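PDB 2ZTB: crystal protein from Bacillus thuringiensis serovar dakota, which probably kills the cancer cells it recognises by forming membrane pores, as related aerolysin-type toxins do, once activated by proteolysis. Local coordinates for residues Asn11-Ser14 with Ser19-Ser22; Ser124-Lys129 with Ala183-Pro188; Val138-Thr143 with Gly228-Val233; Glu152-Ser157 with Phe236-Ile241. All coordinates share one frame; numbering follows the deposited sequence.

Interaction 1. Residues Asn11-Ser14 with Ser19-Ser22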
# COMPACT_ATOMS: atom_id res chain seq x y z
N ASN A 11 -12.35 0.53 19.08
CA ASN A 11 -11.13 -0.28 19.04
C ASN A 11 -10.00 0.38 18.25
O ASN A 11 -8.92 -0.19 18.09
CB ASN A 11 -11.40 -1.74 18.60
CG ASN A 11 -11.78 -1.90 17.11
OD1 ASN A 11 -11.82 -3.03 16.62
ND2 ASN A 11 -12.04 -0.81 16.39
N GLU A 12 -10.26 1.60 17.79
CA GLU A 12 -9.29 2.42 17.05
C GLU A 12 -8.85 3.66 17.83
O GLU A 12 -8.05 4.44 17.33
CB GLU A 12 -9.95 2.98 15.80
CG GLU A 12 -10.19 2.00 14.72
CD GLU A 12 -10.80 2.67 13.52
OE1 GLU A 12 -10.06 2.86 12.54
OE2 GLU A 12 -12.00 3.05 13.59
N LEU A 13 -9.40 3.86 19.03
CA LEU A 13 -9.04 5.00 19.88
C LEU A 13 -7.54 5.09 20.16
O LEU A 13 -6.98 6.18 20.20
CB LEU A 13 -9.87 4.99 21.16
CG LEU A 13 -11.07 5.97 21.15
CD1 LEU A 13 -11.83 6.05 19.82
CD2 LEU A 13 -12.02 5.77 22.33
N SER A 14 -6.89 3.94 20.31
CA SER A 14 -5.43 3.86 20.43
C SER A 14 -4.69 4.48 19.25
O SER A 14 -3.56 4.96 19.40
CB SER A 14 -4.99 2.41 20.60
OG SER A 14 -5.37 1.65 19.46
N SER A 19 -8.10 6.28 24.60
CA SER A 19 -8.75 5.11 25.15
C SER A 19 -10.16 5.50 25.56
O SER A 19 -10.46 6.68 25.67
CB SER A 19 -7.93 4.54 26.33
OG SER A 19 -7.77 5.48 27.39
N PRO A 20 -11.06 4.52 25.73
CA PRO A 20 -12.35 4.90 26.31
C PRO A 20 -12.21 5.55 27.69
O PRO A 20 -13.00 6.45 28.05
CB PRO A 20 -13.09 3.56 26.42
CG PRO A 20 -12.46 2.72 25.31
CD PRO A 20 -11.02 3.08 25.37
N GLU A 21 -11.22 5.11 28.45
CA GLU A 21 -11.01 5.63 29.81
C GLU A 21 -10.54 7.07 29.76
O GLU A 21 -10.90 7.86 30.61
CB GLU A 21 -9.99 4.78 30.58
CG GLU A 21 -10.47 3.38 30.98
CD GLU A 21 -10.50 2.35 29.82
OE1 GLU A 21 -9.79 2.52 28.80
OE2 GLU A 21 -11.24 1.35 29.95
N SER A 22 -9.73 7.41 28.78
CA SER A 22 -9.19 8.74 28.70
C SER A 22 -10.25 9.72 28.20
O SER A 22 -10.23 10.88 28.59
CB SER A 22 -7.91 8.78 27.87
OG SER A 22 -8.16 8.71 26.48
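Leu13 meets the start of helix 20-31 through one methyl, CD2, which rests against the peptide link joining Ser19 to Pro20. CD2 lies 3.7 Å from Ser19 C, an equal 3.7 Å from Pro20 N, and 4.2 Å from Pro20 CD at the flank of the proline ring. Closer to the backbone, Leu13 CB stands 4.1 Å from Ser19 CA, a spacing consistent with the CA atoms of Leu13 and Ser19 being just 5.3 Å apart. The leucine's first torsion, -100°, falls outside the usual staggered positions, and it is with this twist that CD2 reaches the Ser-Pro link. This is the tight, apolar part of the contact, where Leu13 is buried.

The other side is looser and polar, with Ser19 and Ser22 both partly exposed. The Ser19 side chain leaves its backbone away from the 3-10 segment and works on its own helix, forming a capping box with Ser22. As N-cap, Ser19 OG accepts from Ser22 N at 3.1 Å, with an N-H...O angle of 141°. In return, Ser22 OG accepts from Ser19 N, also at 3.1 Å. Both bonds are bent, yet together they engage two backbone N-H groups and both hydroxyls, and so cap the first turn of the helix.

The contact thus closes a short link between a 3-10 turn and a capped helix. Leu8 and Leu219 add to the packing round Leu13, Glu12 is salt-bridged to Lys63 of strand 61-90, and Pro20 leans on Tyr45 and Phe46 of strand 43-46.

Interaction 2. Residues Ser124-Lys129 with Ala183-Pro188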
# COMPACT_ATOMS: atom_id res chain seq x y z
N SER A 124 -12.59 0.56 3.85
CA SER A 124 -12.68 0.90 2.42
C SER A 124 -11.34 0.82 1.70
O SER A 124 -10.31 1.25 2.22
CB SER A 124 -13.37 2.24 2.18
OG SER A 124 -13.32 3.10 3.29
N LYS A 125 -11.37 0.27 0.50
CA LYS A 125 -10.17 0.08 -0.29
C LYS A 125 -9.57 1.43 -0.65
O LYS A 125 -10.29 2.41 -0.86
CB LYS A 125 -10.48 -0.72 -1.54
CG LYS A 125 -11.12 -2.08 -1.29
CD LYS A 125 -10.12 -3.14 -0.86
CE LYS A 125 -10.83 -4.48 -0.70
NZ LYS A 125 -9.91 -5.64 -0.81
N LEU A 126 -8.24 1.48 -0.70
CA LEU A 126 -7.54 2.68 -1.11
C LEU A 126 -7.09 2.54 -2.57
O LEU A 126 -6.49 1.53 -2.95
CB LEU A 126 -6.34 2.91 -0.19
CG LEU A 126 -5.39 4.07 -0.49
CD1 LEU A 126 -6.04 5.38 -0.13
CD2 LEU A 126 -4.07 3.88 0.25
N SER A 127 -7.38 3.56 -3.37
CA SER A 127 -6.95 3.58 -4.77
C SER A 127 -5.54 4.16 -4.89
O SER A 127 -5.28 5.29 -4.46
CB SER A 127 -7.94 4.35 -5.64
OG SER A 127 -9.20 3.71 -5.62
N ILE A 128 -4.66 3.35 -5.46
CA ILE A 128 -3.27 3.72 -5.71
C ILE A 128 -3.00 3.60 -7.22
O ILE A 128 -3.23 2.54 -7.83
CB ILE A 128 -2.26 2.87 -4.86
CG1 ILE A 128 -2.43 3.16 -3.35
CG2 ILE A 128 -0.81 3.09 -5.29
CD1 ILE A 128 -2.19 4.64 -2.94
N LYS A 129 -2.56 4.70 -7.81
CA LYS A 129 -2.21 4.75 -9.22
C LYS A 129 -0.89 5.47 -9.41
O LYS A 129 -0.71 6.59 -8.92
CB LYS A 129 -3.31 5.44 -10.02
CG LYS A 129 -4.57 4.61 -10.20
CD LYS A 129 -5.78 5.45 -10.59
CE LYS A 129 -6.69 4.70 -11.57
NZ LYS A 129 -5.92 4.20 -12.75
N ALA A 183 7.70 4.38 -5.79
CA ALA A 183 7.32 5.65 -5.23
C ALA A 183 6.75 5.41 -3.85
O ALA A 183 5.92 4.52 -3.66
CB ALA A 183 6.29 6.34 -6.13
N ASP A 184 7.19 6.21 -2.89
CA ASP A 184 6.51 6.29 -1.60
C ASP A 184 5.28 7.16 -1.71
O ASP A 184 5.22 8.09 -2.52
CB ASP A 184 7.43 6.87 -0.52
CG ASP A 184 8.56 5.93 -0.15
OD1 ASP A 184 8.37 4.70 -0.28
OD2 ASP A 184 9.62 6.41 0.25
N PHE A 185 4.29 6.87 -0.88
CA PHE A 185 3.12 7.74 -0.79
C PHE A 185 2.69 7.95 0.66
O PHE A 185 3.06 7.19 1.55
CB PHE A 185 1.97 7.24 -1.69
CG PHE A 185 1.48 5.85 -1.36
CD1 PHE A 185 0.56 5.64 -0.31
CD2 PHE A 185 1.90 4.75 -2.11
CE1 PHE A 185 0.09 4.36 -0.00
CE2 PHE A 185 1.43 3.45 -1.81
CZ PHE A 185 0.53 3.25 -0.75
N SER A 186 1.95 9.02 0.89
CA SER A 186 1.38 9.28 2.21
C SER A 186 0.09 10.05 2.01
O SER A 186 -0.16 10.58 0.93
CB SER A 186 2.35 10.04 3.11
OG SER A 186 2.70 11.30 2.56
N ALA A 187 -0.75 10.05 3.05
CA ALA A 187 -1.99 10.80 3.08
C ALA A 187 -2.27 11.14 4.54
O ALA A 187 -2.02 10.31 5.42
CB ALA A 187 -3.12 9.99 2.49
N PRO A 188 -2.78 12.35 4.81
CA PRO A 188 -3.22 12.67 6.17
C PRO A 188 -4.48 11.88 6.53
O PRO A 188 -5.37 11.69 5.69
CB PRO A 188 -3.52 14.16 6.11
CG PRO A 188 -3.86 14.42 4.64
CD PRO A 188 -2.98 13.49 3.87
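Ile128 and Phe185 are brought together by their torsions. CG of Phe185 sits between its backbone N and carbonyl carbon (chi1 60°), which carries the ring toward strand 126-132, while chi2 of Ile128, at -60°, folds CD1 over that ring. The segment 124-129 opens the short antiparallel beta-hairpin of strands 126-132 and 136-142, which by analogy with aerolysin-type toxins is probably the part that would insert into a membrane. Its amphipathic character can be read from burial: Leu126 and Ile128 are buried against the long sheet, whereas Ser127 and Lys129 lie on the other side of the strand, partly exposed and exposed.

The two side chains approach from opposite directions. CD1 of Ile128 is 3.6 Å above the plane of the Phe185 ring and over its centre, which makes a CH-pi contact only 11° off the ring normal. Behind that methyl, Ile128 CG1 comes to 3.9 Å from Phe185 CZ, so a second carbon packs near the ring's rim. Leu126 follows a different route, sliding past the phenylalanine in the reverse direction and meeting the ring obliquely.

Backbone bonding lies elsewhere: Leu126 and Ile128 pair with Thr142 and Phe140 of the hairpin's second strand, and Phe185 pairs with Gly228. The hairpin is therefore held to strand 168-199 here by apolar side chains. Leu226 and Val68 also touch the Phe185 side chain. On the ring itself, Phe185 CE1 lies 3.7 Å from Ile128 CD1 and 4.2 Å from Leu126 CD2.

Interaction 3. Residues Val138-Thr143 with Gly228-Val233; sequences VSFSTT and GTVTNV
Val138 divides its two methyls between two residues of strand 223-247, one apolar and one polar. From CA, its CB is directed toward the facing strand but stops 4.7 Å from Val230 CG2, leaving the branches to make the contact. CG1, anti to the backbone N (chi1 166°), runs alongside Val230 and comes to 4.0 Å from Val230 CG2, the two side chains sliding past each other in opposite directions. CG2 takes the other branch and ends 3.3 Å from Asn232 OD1, a close carbon-to-oxygen approach. That oxygen has a better partner in Ser110 OG, which hydrogen-bonds to it, so the buried amide oxygen is satisfied while a methyl packs beside it.

Val230 CG2 also lies 4.3 Å from Phe140 CE1, oblique to that ring. One methyl of Val230 thereby bridges two residues on the same side of strand 136-142.

The strand segments make an angle of 135° between their N-to-C directions and come no closer than 8.9 Å axis to axis, a distance spanned by side chains. The second strand of the probable membrane-inserting hairpin thus lies across the sheet: strand 126-132 flanks it through Ile128 and Leu126, Ser110 and Val112 of strand 96-116 touch Val138 and Phe140 respectively, and strand 168-199 borders strand 223-247.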
# COMPACT_ATOMS: atom_id res chain seq x y z
N VAL A 138 0.48 1.51 -13.27
CA VAL A 138 0.14 0.53 -12.24
C VAL A 138 -1.04 1.09 -11.43
O VAL A 138 -1.02 2.26 -11.04
CB VAL A 138 1.39 0.27 -11.36
CG1 VAL A 138 1.06 -0.46 -10.10
CG2 VAL A 138 2.46 -0.51 -12.16
N SER A 139 -2.08 0.29 -11.22
CA SER A 139 -3.14 0.67 -10.28
C SER A 139 -3.54 -0.46 -9.32
O SER A 139 -3.45 -1.64 -9.66
CB SER A 139 -4.37 1.19 -11.01
OG SER A 139 -5.07 0.14 -11.62
N PHE A 140 -3.96 -0.06 -8.12
CA PHE A 140 -4.37 -0.98 -7.07
C PHE A 140 -5.60 -0.42 -6.33
O PHE A 140 -5.73 0.79 -6.13
CB PHE A 140 -3.24 -1.16 -6.05
CG PHE A 140 -2.07 -1.99 -6.53
CD1 PHE A 140 -0.91 -1.39 -7.00
CD2 PHE A 140 -2.12 -3.39 -6.48
CE1 PHE A 140 0.15 -2.16 -7.44
CE2 PHE A 140 -1.06 -4.16 -6.90
CZ PHE A 140 0.08 -3.55 -7.39
N SER A 141 -6.50 -1.32 -5.94
CA SER A 141 -7.54 -1.02 -4.96
C SER A 141 -7.22 -1.87 -3.73
O SER A 141 -7.44 -3.09 -3.72
CB SER A 141 -8.94 -1.33 -5.53
OG SER A 141 -9.95 -0.64 -4.81
N THR A 142 -6.66 -1.25 -2.70
CA THR A 142 -5.99 -2.01 -1.65
C THR A 142 -6.49 -1.75 -0.23
O THR A 142 -6.83 -0.61 0.11
CB THR A 142 -4.45 -1.86 -1.76
OG1 THR A 142 -3.80 -2.89 -1.01
CG2 THR A 142 -3.99 -0.49 -1.28
N THR A 143 -6.55 -2.80 0.58
CA THR A 143 -6.84 -2.66 2.01
C THR A 143 -5.62 -2.06 2.71
O THR A 143 -4.51 -2.60 2.63
CB THR A 143 -7.22 -4.01 2.66
OG1 THR A 143 -8.35 -4.56 1.99
CG2 THR A 143 -7.56 -3.83 4.15
N GLY A 228 2.90 4.31 2.51
CA GLY A 228 3.10 3.09 1.76
C GLY A 228 4.08 3.30 0.65
O GLY A 228 4.68 4.37 0.54
N THR A 229 4.22 2.26 -0.17
CA THR A 229 5.10 2.23 -1.32
C THR A 229 4.44 1.46 -2.46
O THR A 229 3.76 0.45 -2.25
CB THR A 229 6.45 1.57 -0.98
OG1 THR A 229 7.00 2.21 0.18
CG2 THR A 229 7.46 1.70 -2.15
N VAL A 230 4.64 1.96 -3.67
CA VAL A 230 4.24 1.25 -4.89
C VAL A 230 5.50 0.94 -5.70
O VAL A 230 6.26 1.85 -6.05
CB VAL A 230 3.12 2.01 -5.66
CG1 VAL A 230 3.50 3.45 -5.95
CG2 VAL A 230 2.73 1.27 -6.95
N THR A 231 5.76 -0.35 -5.89
CA THR A 231 6.92 -0.87 -6.63
C THR A 231 6.51 -1.59 -7.93
O THR A 231 5.40 -2.14 -8.04
CB THR A 231 7.76 -1.79 -5.76
OG1 THR A 231 8.18 -1.08 -4.59
CG2 THR A 231 9.00 -2.27 -6.48
N ASN A 232 7.38 -1.51 -8.93
CA ASN A 232 7.22 -2.25 -10.19
C ASN A 232 8.59 -2.81 -10.54
O ASN A 232 9.59 -2.09 -10.47
CB ASN A 232 6.64 -1.35 -11.30
CG ASN A 232 6.20 -2.15 -12.54
OD1 ASN A 232 5.04 -2.53 -12.67
ND2 ASN A 232 7.13 -2.42 -13.45
N VAL A 233 8.65 -4.11 -10.82
CA VAL A 233 9.89 -4.76 -11.30
C VAL A 233 9.64 -5.28 -12.72
O VAL A 233 8.70 -6.04 -12.97
CB VAL A 233 10.42 -5.86 -10.32
CG1 VAL A 233 11.78 -6.42 -10.77
CG2 VAL A 233 10.58 -5.30 -8.89

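Interaction 4. Residues Glu152-Ser157 with Phe236-Ile241; sequences ETITVS and FDFQTI. With EDO (1,2-ethanediol), chain F.
Two long strands of an elongated antiparallel beta fold, of the kind found in aerolysin-type toxins, face each other here across a partly exposed apolar layer, into which strand 223-247 sends Phe238. Val156 CG2 lies over one face of its ring, 3.8 Å above the plane and displaced toward the rim, a CH-pi contact 14° off the normal. Ile154 adds CD1, 3.8 Å from Phe238 CZ, at an oblique angle; its CG1 is anti to the backbone N (chi1 179°), which extends the chain toward the ring. On the opposite face stands Phe236 CA, from the ring's own strand.

That last contact is consistent with an irregularity in the strand. Asp237 has a left-handed backbone, with phi near 57°, and residues two apart no longer point the same way: Phe238 turns toward strand 147-164, Phe236 away from it.

On the outer side of strand 147-164, a 1,2-ethanediol, probably from the crystallisation liquor, donates O2 to Thr155 O at 3.0 Å. Its O1 lies 2.4 Å from Ser157 OG, too short to be trusted as modelled. Ser157 OG also hydrogen-bonds to Thr103 OG1.

Strand 96-116 pairs with strand 147-164 through Phe106 and Gly104, and strand 168-199 pairs with the facing strand at Lys177 and Thr175. Leu83 of strand 61-90 and Ala176 of strand 168-199 also touch Phe238.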
# COMPACT_ATOMS: atom_id res chain seq x y z
N GLU A 152 2.50 -9.94 -14.59
CA GLU A 152 2.27 -10.07 -16.04
C GLU A 152 3.51 -10.71 -16.67
O GLU A 152 4.62 -10.49 -16.22
CB GLU A 152 1.97 -8.71 -16.70
CG GLU A 152 0.70 -7.92 -16.20
CD GLU A 152 -0.68 -8.62 -16.40
OE1 GLU A 152 -0.78 -9.77 -16.88
OE2 GLU A 152 -1.71 -7.98 -16.03
N THR A 153 3.32 -11.51 -17.72
CA THR A 153 4.41 -12.26 -18.35
C THR A 153 4.89 -11.61 -19.66
O THR A 153 4.07 -11.34 -20.54
CB THR A 153 3.91 -13.68 -18.72
OG1 THR A 153 3.06 -14.18 -17.68
CG2 THR A 153 5.08 -14.63 -18.99
N ILE A 154 6.21 -11.38 -19.79
CA ILE A 154 6.80 -10.95 -21.07
C ILE A 154 7.65 -12.07 -21.65
O ILE A 154 8.60 -12.52 -21.00
CB ILE A 154 7.64 -9.61 -21.01
CG1 ILE A 154 8.24 -9.26 -22.38
CG2 ILE A 154 8.81 -9.70 -20.07
CD1 ILE A 154 8.69 -7.76 -22.56
N THR A 155 7.29 -12.53 -22.85
CA THR A 155 8.07 -13.51 -23.60
C THR A 155 8.78 -12.76 -24.73
O THR A 155 8.16 -12.00 -25.47
CB THR A 155 7.16 -14.64 -24.20
OG1 THR A 155 6.42 -15.26 -23.15
CG2 THR A 155 7.97 -15.69 -24.85
N VAL A 156 10.09 -12.96 -24.83
CA VAL A 156 10.90 -12.30 -25.85
C VAL A 156 11.68 -13.34 -26.66
O VAL A 156 12.48 -14.09 -26.09
CB VAL A 156 11.88 -11.23 -25.24
CG1 VAL A 156 12.77 -10.60 -26.32
CG2 VAL A 156 11.12 -10.15 -24.51
N SER A 157 11.42 -13.38 -27.96
CA SER A 157 12.20 -14.18 -28.90
C SER A 157 13.04 -13.30 -29.80
O SER A 157 12.61 -12.23 -30.22
CB SER A 157 11.27 -15.02 -29.79
OG SER A 157 10.72 -16.09 -29.06
N PHE A 236 13.95 -4.73 -19.31
CA PHE A 236 14.08 -3.84 -20.45
C PHE A 236 15.49 -3.96 -21.04
O PHE A 236 16.35 -4.64 -20.47
CB PHE A 236 13.73 -2.38 -20.06
CG PHE A 236 14.71 -1.75 -19.10
CD1 PHE A 236 15.49 -0.67 -19.50
CD2 PHE A 236 14.83 -2.20 -17.78
CE1 PHE A 236 16.39 -0.06 -18.62
CE2 PHE A 236 15.74 -1.59 -16.90
CZ PHE A 236 16.51 -0.52 -17.33
N ASP A 237 15.72 -3.31 -22.17
CA ASP A 237 17.01 -3.26 -22.86
C ASP A 237 17.54 -4.65 -23.19
O ASP A 237 18.68 -4.99 -22.84
CB ASP A 237 18.04 -2.43 -22.06
CG ASP A 237 17.81 -0.92 -22.16
OD1 ASP A 237 16.90 -0.47 -22.90
OD2 ASP A 237 18.55 -0.17 -21.49
N PHE A 238 16.70 -5.43 -23.88
CA PHE A 238 17.04 -6.77 -24.33
C PHE A 238 18.14 -6.75 -25.38
O PHE A 238 18.13 -5.94 -26.33
CB PHE A 238 15.81 -7.52 -24.87
CG PHE A 238 14.63 -7.51 -23.93
CD1 PHE A 238 13.54 -6.67 -24.16
CD2 PHE A 238 14.61 -8.32 -22.81
CE1 PHE A 238 12.46 -6.65 -23.28
CE2 PHE A 238 13.53 -8.30 -21.92
CZ PHE A 238 12.46 -7.47 -22.16
N GLN A 239 19.11 -7.66 -25.22
CA GLN A 239 20.24 -7.75 -26.14
C GLN A 239 20.51 -9.20 -26.46
O GLN A 239 20.28 -10.09 -25.65
CB GLN A 239 21.51 -7.13 -25.55
CG GLN A 239 21.47 -5.63 -25.29
CD GLN A 239 21.60 -4.81 -26.56
OE1 GLN A 239 21.80 -5.34 -27.66
NE2 GLN A 239 21.48 -3.50 -26.42
N THR A 240 21.00 -9.42 -27.68
CA THR A 240 21.56 -10.69 -28.09
C THR A 240 23.06 -10.56 -27.93
O THR A 240 23.67 -9.58 -28.38
CB THR A 240 21.19 -11.00 -29.56
OG1 THR A 240 19.76 -10.98 -29.68
CG2 THR A 240 21.68 -12.37 -29.98
N ILE A 241 23.65 -11.55 -27.25
CA ILE A 241 25.10 -11.64 -27.10
C ILE A 241 25.56 -12.95 -27.70
O ILE A 241 25.20 -14.02 -27.22
CB ILE A 241 25.56 -11.57 -25.61
CG1 ILE A 241 24.83 -10.47 -24.82
CG2 ILE A 241 27.09 -11.43 -25.52
CD1 ILE A 241 25.20 -9.04 -25.19
C1 EDO F . 7.26 -15.80 -28.68
O1 EDO F . 8.56 -15.67 -28.09
C2 EDO F . 6.50 -14.52 -28.38
O2 EDO F . 7.46 -13.57 -27.90

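Overall arrangement
Interactions 2 and 3 form one unit: their centres are 8 Å apart, and they meet through the backbone of the hairpin, where Leu126 N lies 2.7 Å from Thr142 O. Each packs one hairpin strand against a different one of two neighbouring strands, 168-199 and 223-247. Interaction 4 uses strand 223-247 again, its segment close after that of interaction 3, with centres 24 Å apart. Interaction 1 lies on the opposite side of the chain's centre from interaction 4, 54 Å away centre to centre. The Phe238 side chain of interaction 4 is about 11 Å from a bound lutetium ion.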